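Local atomic coordinates of aminotransferase, class III (Thermomicrobium roseum, PDB entry 6IO1), a protein that acts as a thermostable (S)-enantioselective omega-transaminase, probably moving amino groups between substrates by means of a pyridoxal 5'-phosphate cofactor. Residues 207-212 and 248-253; 259-264 and 271-276; 284-289 and 299-304. All blocks are in the same frame, centred on the assembly; numbering follows the deposited sequence.

Contact 1 (207-212 and 248-253); sequences QELEET and AVLRKY
Glu-210 reaches from helix 198-216 to Val-249, Lys-252 and Tyr-253 of helix 242-253. The two short helical segments run nearly parallel, crossing at -20°, with axes 10.6 Å apart. From CB of Glu-210, chi1 of -62° sets CG beside the backbone N. CG rests 3.8 Å from Val-249 CG1. The chain bends at chi2, and CD stays near both methyls of Val-249. OE2 remains on that apolar side, 4.2 Å from Val-249 CG2. OE1 does the polar work and accepts two bonds. Lys-252 NZ donates to it from 3.2 Å on the syn lone pair, in a salt bridge. Tyr-253 OH donates from 3.1 Å, nearly along the C-O axis of OE1. The Tyr-253 ring stands steeply to the carboxylate, with 72° between the planes, and OE1 lies at the ring edge. The extended Lys-252 chain crosses Glu-210 at about a right angle.

Deeper in, Leu-209 CD2 packs 3.8 Å from Val-249 CG1, and Leu-209 also touches Leu-184 of strand 181-184. The pair thus belongs to the helical layer beside the large mixed sheet. Between these two segments leucine and valine meet on the buried side, and the charged pair lies nearer the solvent. The lysine and the tyrosine hydroxyl on one oxygen would probably favour the ionised carboxylate and steady its rotation.

Contact 2 (259-264 and 271-276); sequences LDEVIT and TLFGMQ. With PMP (4'-deoxy-4'-aminopyridoxal-5'-phosphate), chain C.
The carboxylate of Glu-261 grips two successive backbone N-H groups, those of Gly-274 and Met-275, and does so in a buried place. It joins parts of a beta-alpha-beta unit made of strand 256-260, helix 274-278 and strand 284-287, in the large domain of a fold-type I pyridoxal phosphate enzyme. Gly-274 N donates to Glu-261 OE1 over 2.8 Å, on the syn lone pair. Met-275 N donates to Glu-261 OE2 over 2.7 Å, also on the syn side, 17° out of the carboxylate plane. OE1 accepts a second bond, the third to the carboxylate, from Thr-264 OG1, 2.7 Å away and well above that plane (52°). The Glu-261 chain is bent at chi2 (-107°), which brings CD up to Gly-274. Three donors therefore hold the group and fix its rotation. They would probably help to stabilise a buried negative charge.

Gly-274 has no side chain, and a CB would press on both Thr-264 OG1 and Glu-261 OE1. Beside the polar grip, Leu-259 CD2 packs 3.6 Å from Met-275 CB. The Phe-273 ring turns its edge to OE1 and stacks on Phe-108.

The other side of segment 259-264 faces the cofactor. Asp-260 OD2 lies 3.1 Å from N1 of PMP, as in related aminotransferases, and is also hydrogen-bonded to His-155 ND1 and Asn-125 ND2. Asp-260 OD1 accepts from Val-262 N at 3.0 Å, an Asx turn. In this turn Val-262 CB packs against N1 and C2 of the PMP ring. At the far end one water donates to Thr-264 O at 2.7 Å and to Thr-271 O at 2.6 Å.

Contact 3 (284-289 and 299-304); sequences IVTFAK and GGVGVS
Phe-287 lays its ring over Gly-300 on the neighbouring strand, and this is the tight part of the contact. Strands 284-287 and 299-304 form an antiparallel beta hairpin. Gly-300 CA points at the ring face in a CH-pi contact, 3.7 Å from the centroid and 25° off the normal. Chi1 of 47° puts Phe-287 CG between the backbone N and the carbonyl carbon. A CB on Gly-300 would clash with Phe-287 CZ. The backbones pair as well: Phe-287 N donates to Gly-300 O and Gly-300 N to Phe-287 O, both at 2.9 Å, and Gly-300 O lies over one face of the ring. Val-285 and Gly-302 form the same kind of hydrogen-bonded pair.

The opposite face of the sheet is looser, though also buried. Ile-284 CG2 meets Val-301 CG1 at 3.6 Å, but Thr-286 CG2 and Val-301 CG2 are 4.2 Å apart. Helix 121-138 covers this face, and Thr-286 OG1 bonds to Asn-125. An alanine at Phe-287 would probably leave a gap over Gly-300 and take one aromatic neighbour from Phe-108.

Past the strand, Lys-289 touches PMP, and its NZ bonds to Leu-60 O. That place is consistent with the lysine that binds pyridoxal phosphate in this family. Backbone groups of the two hydrogen-bonded pairs satisfy each other, and the ring rests on bare glycine where the strand runs on to Lys-289.

How the contacts relate
Contacts 2 and 3 are buried and adjoin each other, with centres about 10 Å apart. Strands 256-260 and 284-287 are neighbours in one sheet, probably bonded through Leu-259 N to Ile-284 O, 2.9 Å. Both contacts bring residues to the PMP pocket. Contact 1 lies farther out, its centre about 22 Å from that of contact 2, and is only partly buried. It ties two helices beside the same sheet, and helix 242-253 leads on to strand 256-260. The chemistry follows the place. Contact 1 has a side-chain salt bridge at the surface. Contact 2 joins a carboxylate to backbone N-H groups. Contact 3 relies on strand pairing and apolar packing.

Contact 1 (207-212 and 248-253)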
# COMPACT_ATOMS: atom_id res chain seq x y z
N GLN B 207 -11.57 23.85 23.78
CA GLN B 207 -12.53 24.85 23.33
C GLN B 207 -12.58 24.92 21.81
O GLN B 207 -13.67 24.98 21.22
CB GLN B 207 -12.16 26.20 23.93
CG GLN B 207 -13.12 27.33 23.63
CD GLN B 207 -12.84 28.55 24.49
OE1 GLN B 207 -13.52 28.79 25.49
NE2 GLN B 207 -11.82 29.32 24.11
N GLU B 208 -11.41 24.90 21.17
CA GLU B 208 -11.38 24.92 19.71
C GLU B 208 -12.07 23.69 19.12
O GLU B 208 -12.84 23.80 18.17
CB GLU B 208 -9.95 25.01 19.21
CG GLU B 208 -9.82 24.75 17.73
CD GLU B 208 -8.41 24.44 17.31
OE1 GLU B 208 -7.49 24.67 18.13
OE2 GLU B 208 -8.22 23.95 16.18
N LEU B 209 -11.80 22.51 19.69
CA LEU B 209 -12.43 21.29 19.18
C LEU B 209 -13.94 21.35 19.31
O LEU B 209 -14.68 21.02 18.37
CB LEU B 209 -11.87 20.06 19.91
CG LEU B 209 -12.58 18.74 19.64
CD1 LEU B 209 -12.57 18.40 18.15
CD2 LEU B 209 -11.95 17.61 20.45
N GLU B 210 -14.43 21.77 20.48
CA GLU B 210 -15.87 21.84 20.70
C GLU B 210 -16.53 22.83 19.74
O GLU B 210 -17.58 22.53 19.15
CB GLU B 210 -16.17 22.22 22.15
CG GLU B 210 -15.66 21.23 23.18
CD GLU B 210 -16.68 20.93 24.26
OE1 GLU B 210 -17.83 20.58 23.91
OE2 GLU B 210 -16.34 21.05 25.45
N GLU B 211 -15.94 24.01 19.58
CA GLU B 211 -16.54 25.01 18.70
C GLU B 211 -16.49 24.57 17.24
O GLU B 211 -17.43 24.83 16.48
CB GLU B 211 -15.86 26.36 18.92
CG GLU B 211 -16.16 26.89 20.32
CD GLU B 211 -15.87 28.36 20.50
OE1 GLU B 211 -16.78 29.18 20.24
OE2 GLU B 211 -14.75 28.70 20.94
N THR B 212 -15.42 23.89 16.83
CA THR B 212 -15.37 23.35 15.47
C THR B 212 -16.46 22.31 15.25
O THR B 212 -17.13 22.30 14.21
CB THR B 212 -13.99 22.76 15.18
OG1 THR B 212 -13.01 23.80 15.18
CG2 THR B 212 -13.98 22.07 13.82
N ALA B 248 -12.68 12.71 25.63
CA ALA B 248 -13.95 12.94 26.32
C ALA B 248 -14.89 13.76 25.45
O ALA B 248 -16.09 13.45 25.37
CB ALA B 248 -13.70 13.64 27.65
N VAL B 249 -14.38 14.80 24.79
CA VAL B 249 -15.23 15.59 23.89
C VAL B 249 -15.76 14.71 22.76
O VAL B 249 -16.96 14.72 22.43
CB VAL B 249 -14.45 16.80 23.35
CG1 VAL B 249 -15.28 17.55 22.32
CG2 VAL B 249 -14.05 17.72 24.49
N LEU B 250 -14.86 13.92 22.15
CA LEU B 250 -15.26 13.06 21.04
C LEU B 250 -16.35 12.09 21.46
O LEU B 250 -17.34 11.91 20.75
CB LEU B 250 -14.04 12.31 20.51
CG LEU B 250 -12.94 13.15 19.86
CD1 LEU B 250 -11.77 12.28 19.46
CD2 LEU B 250 -13.48 13.92 18.67
N ARG B 251 -16.19 11.46 22.63
CA ARG B 251 -17.22 10.57 23.14
C ARG B 251 -18.51 11.32 23.45
O ARG B 251 -19.60 10.77 23.29
CB ARG B 251 -16.72 9.85 24.39
CG ARG B 251 -15.63 8.83 24.12
CD ARG B 251 -15.46 7.88 25.30
NE ARG B 251 -15.27 8.61 26.56
CZ ARG B 251 -14.11 9.09 26.98
NH1 ARG B 251 -13.02 8.93 26.24
NH2 ARG B 251 -14.03 9.73 28.13
N LYS B 252 -18.40 12.58 23.90
CA LYS B 252 -19.59 13.38 24.16
C LYS B 252 -20.43 13.53 22.90
O LYS B 252 -21.66 13.48 22.95
CB LYS B 252 -19.21 14.75 24.71
CG LYS B 252 -20.36 15.75 24.73
CD LYS B 252 -19.89 17.13 25.17
CE LYS B 252 -20.97 18.17 24.94
NZ LYS B 252 -20.53 19.53 25.36
N TYR B 253 -19.78 13.69 21.75
CA TYR B 253 -20.53 13.83 20.50
C TYR B 253 -20.69 12.51 19.74
O TYR B 253 -21.30 12.51 18.67
CB TYR B 253 -19.89 14.88 19.60
CG TYR B 253 -19.96 16.26 20.19
CD1 TYR B 253 -21.14 17.00 20.14
CD2 TYR B 253 -18.86 16.82 20.81
CE1 TYR B 253 -21.20 18.27 20.69
CE2 TYR B 253 -18.91 18.09 21.36
CZ TYR B 253 -20.09 18.81 21.30
OH TYR B 253 -20.14 20.07 21.85

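Contact 2 (259-264 and 271-276)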
# COMPACT_ATOMS: atom_id res chain seq x y z
N LEU B 259 -6.91 6.19 16.26
CA LEU B 259 -5.57 6.44 16.77
C LEU B 259 -4.55 5.86 15.80
O LEU B 259 -4.56 4.66 15.53
CB LEU B 259 -5.39 5.84 18.17
CG LEU B 259 -4.37 6.58 19.04
CD1 LEU B 259 -4.81 8.01 19.29
CD2 LEU B 259 -4.14 5.84 20.34
N ASP B 260 -3.67 6.72 15.30
CA ASP B 260 -2.65 6.33 14.32
C ASP B 260 -1.40 5.94 15.10
O ASP B 260 -0.63 6.80 15.53
CB ASP B 260 -2.39 7.48 13.34
CG ASP B 260 -1.38 7.12 12.26
OD1 ASP B 260 -0.61 6.16 12.43
OD2 ASP B 260 -1.36 7.82 11.23
N GLU B 261 -1.19 4.64 15.26
CA GLU B 261 -0.04 4.10 15.97
C GLU B 261 1.03 3.57 15.02
O GLU B 261 1.81 2.70 15.41
CB GLU B 261 -0.48 3.00 16.94
CG GLU B 261 -1.36 3.49 18.07
CD GLU B 261 -0.64 3.51 19.41
OE1 GLU B 261 0.60 3.47 19.41
OE2 GLU B 261 -1.33 3.56 20.45
N VAL B 262 1.07 4.08 13.79
CA VAL B 262 2.03 3.58 12.80
C VAL B 262 3.46 3.77 13.29
O VAL B 262 4.30 2.88 13.14
CB VAL B 262 1.79 4.25 11.44
CG1 VAL B 262 2.98 4.06 10.51
CG2 VAL B 262 0.52 3.70 10.79
N ILE B 263 3.76 4.92 13.88
CA ILE B 263 5.09 5.18 14.41
C ILE B 263 5.20 4.79 15.87
O ILE B 263 6.12 4.07 16.27
CB ILE B 263 5.46 6.67 14.21
CG1 ILE B 263 5.69 6.99 12.73
CG2 ILE B 263 6.70 7.02 15.03
CD1 ILE B 263 6.17 8.40 12.49
N THR B 264 4.25 5.26 16.70
CA THR B 264 4.33 5.02 18.13
C THR B 264 4.17 3.55 18.49
O THR B 264 4.66 3.11 19.54
CB THR B 264 3.26 5.84 18.86
OG1 THR B 264 1.96 5.49 18.36
CG2 THR B 264 3.49 7.33 18.63
N THR B 271 6.15 2.23 26.01
CA THR B 271 5.15 1.20 26.23
C THR B 271 4.90 0.52 24.89
O THR B 271 5.34 1.01 23.84
CB THR B 271 3.84 1.77 26.78
OG1 THR B 271 3.34 2.76 25.89
CG2 THR B 271 4.06 2.39 28.16
N LEU B 272 4.20 -0.61 24.92
CA LEU B 272 3.95 -1.34 23.68
C LEU B 272 3.19 -0.47 22.68
O LEU B 272 3.52 -0.46 21.49
CB LEU B 272 3.18 -2.63 23.96
CG LEU B 272 3.05 -3.55 22.75
CD1 LEU B 272 4.42 -3.84 22.15
CD2 LEU B 272 2.33 -4.84 23.11
N PHE B 273 2.19 0.27 23.14
CA PHE B 273 1.44 1.17 22.28
C PHE B 273 1.30 2.53 22.95
O PHE B 273 1.28 2.64 24.18
CB PHE B 273 0.05 0.60 21.94
CG PHE B 273 0.11 -0.73 21.26
CD1 PHE B 273 0.66 -0.86 20.00
CD2 PHE B 273 -0.40 -1.86 21.88
CE1 PHE B 273 0.71 -2.09 19.37
CE2 PHE B 273 -0.35 -3.09 21.26
CZ PHE B 273 0.21 -3.21 20.00
N GLY B 274 1.21 3.57 22.12
CA GLY B 274 1.07 4.92 22.64
C GLY B 274 -0.23 5.15 23.39
O GLY B 274 -0.29 6.01 24.27
N MET B 275 -1.29 4.41 23.03
CA MET B 275 -2.56 4.55 23.74
C MET B 275 -2.39 4.30 25.23
O MET B 275 -3.06 4.94 26.06
CB MET B 275 -3.62 3.62 23.14
CG MET B 275 -3.32 2.12 23.23
SD MET B 275 -4.33 1.11 22.12
CE MET B 275 -5.81 0.85 23.10
N GLN B 276 -1.52 3.36 25.60
CA GLN B 276 -1.27 3.10 27.02
C GLN B 276 -0.59 4.29 27.69
O GLN B 276 -0.89 4.61 28.85
CB GLN B 276 -0.42 1.84 27.19
CG GLN B 276 -0.19 1.47 28.64
CD GLN B 276 0.46 0.11 28.82
OE1 GLN B 276 0.62 -0.64 27.86
NE2 GLN B 276 0.83 -0.21 30.05
N1 PMP C . 0.96 7.10 9.37
C2 PMP C . 1.98 7.64 10.02
C2A PMP C . 1.81 8.03 11.46
C3 PMP C . 3.21 7.84 9.38
O3 PMP C . 4.25 8.40 10.07
C4 PMP C . 3.36 7.47 8.04
C4A PMP C . 4.67 7.68 7.32
N4A PMP C . 5.82 7.62 8.23
C5 PMP C . 2.27 6.90 7.37
C6 PMP C . 1.09 6.74 8.08
C5A PMP C . 2.37 6.49 5.93
O4P PMP C . 2.83 5.10 5.83
P PMP C . 3.16 4.43 4.40
O1P PMP C . 3.58 3.00 4.70
O2P PMP C . 1.87 4.51 3.60
O3P PMP C . 4.28 5.26 3.80
O HOH W 1 4.80 2.94 22.24

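Contact 3 (284-289 and 299-304)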
# COMPACT_ATOMS: atom_id res chain seq x y z
N ILE B 284 -10.88 2.76 16.71
CA ILE B 284 -10.10 2.21 15.61
C ILE B 284 -8.64 2.58 15.83
O ILE B 284 -8.33 3.70 16.25
CB ILE B 284 -10.59 2.73 14.24
CG1 ILE B 284 -12.07 2.40 14.04
CG2 ILE B 284 -9.77 2.14 13.12
CD1 ILE B 284 -12.68 3.07 12.82
N VAL B 285 -7.75 1.63 15.56
CA VAL B 285 -6.31 1.85 15.65
C VAL B 285 -5.68 1.41 14.33
O VAL B 285 -6.10 0.41 13.73
CB VAL B 285 -5.69 1.09 16.84
CG1 VAL B 285 -5.91 -0.41 16.72
CG2 VAL B 285 -4.21 1.40 16.93
N THR B 286 -4.70 2.17 13.86
CA THR B 286 -3.95 1.83 12.66
C THR B 286 -2.49 1.62 13.03
O THR B 286 -1.95 2.34 13.87
CB THR B 286 -4.07 2.92 11.59
OG1 THR B 286 -3.47 4.12 12.07
CG2 THR B 286 -5.53 3.18 11.27
N PHE B 287 -1.86 0.63 12.40
CA PHE B 287 -0.48 0.31 12.73
C PHE B 287 0.26 -0.11 11.47
O PHE B 287 -0.34 -0.51 10.47
CB PHE B 287 -0.40 -0.80 13.79
CG PHE B 287 -1.28 -1.99 13.51
CD1 PHE B 287 -2.60 -2.00 13.93
CD2 PHE B 287 -0.79 -3.10 12.85
CE1 PHE B 287 -3.41 -3.08 13.69
CE2 PHE B 287 -1.60 -4.19 12.60
CZ PHE B 287 -2.91 -4.18 13.02
N ALA B 288 1.58 -0.00 11.55
CA ALA B 288 2.49 -0.37 10.47
C ALA B 288 3.91 -0.32 11.00
O ALA B 288 4.11 -0.32 12.22
CB ALA B 288 2.33 0.57 9.27
N LYS B 289 4.89 -0.31 10.10
CA LYS B 289 6.29 -0.10 10.49
C LYS B 289 6.79 -1.18 11.44
O LYS B 289 7.12 -2.29 11.00
CB LYS B 289 6.45 1.28 11.14
CG LYS B 289 6.25 2.45 10.18
CD LYS B 289 6.66 3.77 10.83
CE LYS B 289 6.50 4.93 9.87
NZ LYS B 289 7.29 4.75 8.62
N GLY B 299 0.99 -3.78 7.53
CA GLY B 299 0.23 -2.77 8.23
C GLY B 299 -1.09 -3.39 8.63
O GLY B 299 -1.38 -4.54 8.30
N GLY B 300 -1.90 -2.63 9.35
CA GLY B 300 -3.20 -3.17 9.72
C GLY B 300 -4.08 -2.14 10.39
O GLY B 300 -3.64 -1.07 10.81
N VAL B 301 -5.35 -2.52 10.50
CA VAL B 301 -6.37 -1.76 11.20
C VAL B 301 -7.06 -2.68 12.20
O VAL B 301 -7.47 -3.79 11.84
CB VAL B 301 -7.41 -1.17 10.23
CG1 VAL B 301 -8.49 -0.41 10.99
CG2 VAL B 301 -6.73 -0.27 9.22
N GLY B 302 -7.18 -2.22 13.44
CA GLY B 302 -7.92 -2.92 14.47
C GLY B 302 -9.13 -2.10 14.88
O GLY B 302 -9.03 -0.90 15.10
N VAL B 303 -10.27 -2.77 14.97
CA VAL B 303 -11.53 -2.14 15.31
C VAL B 303 -12.13 -2.85 16.52
O VAL B 303 -11.86 -4.04 16.80
CB VAL B 303 -12.53 -2.12 14.14
CG1 VAL B 303 -11.89 -1.49 12.91
CG2 VAL B 303 -13.03 -3.52 13.83
N SER B 304 -12.96 -2.09 17.23
CA SER B 304 -13.68 -2.52 18.41
C SER B 304 -14.76 -3.53 18.04
O SER B 304 -15.15 -3.67 16.88
CB SER B 304 -14.31 -1.33 19.12
OG SER B 304 -15.34 -0.76 18.33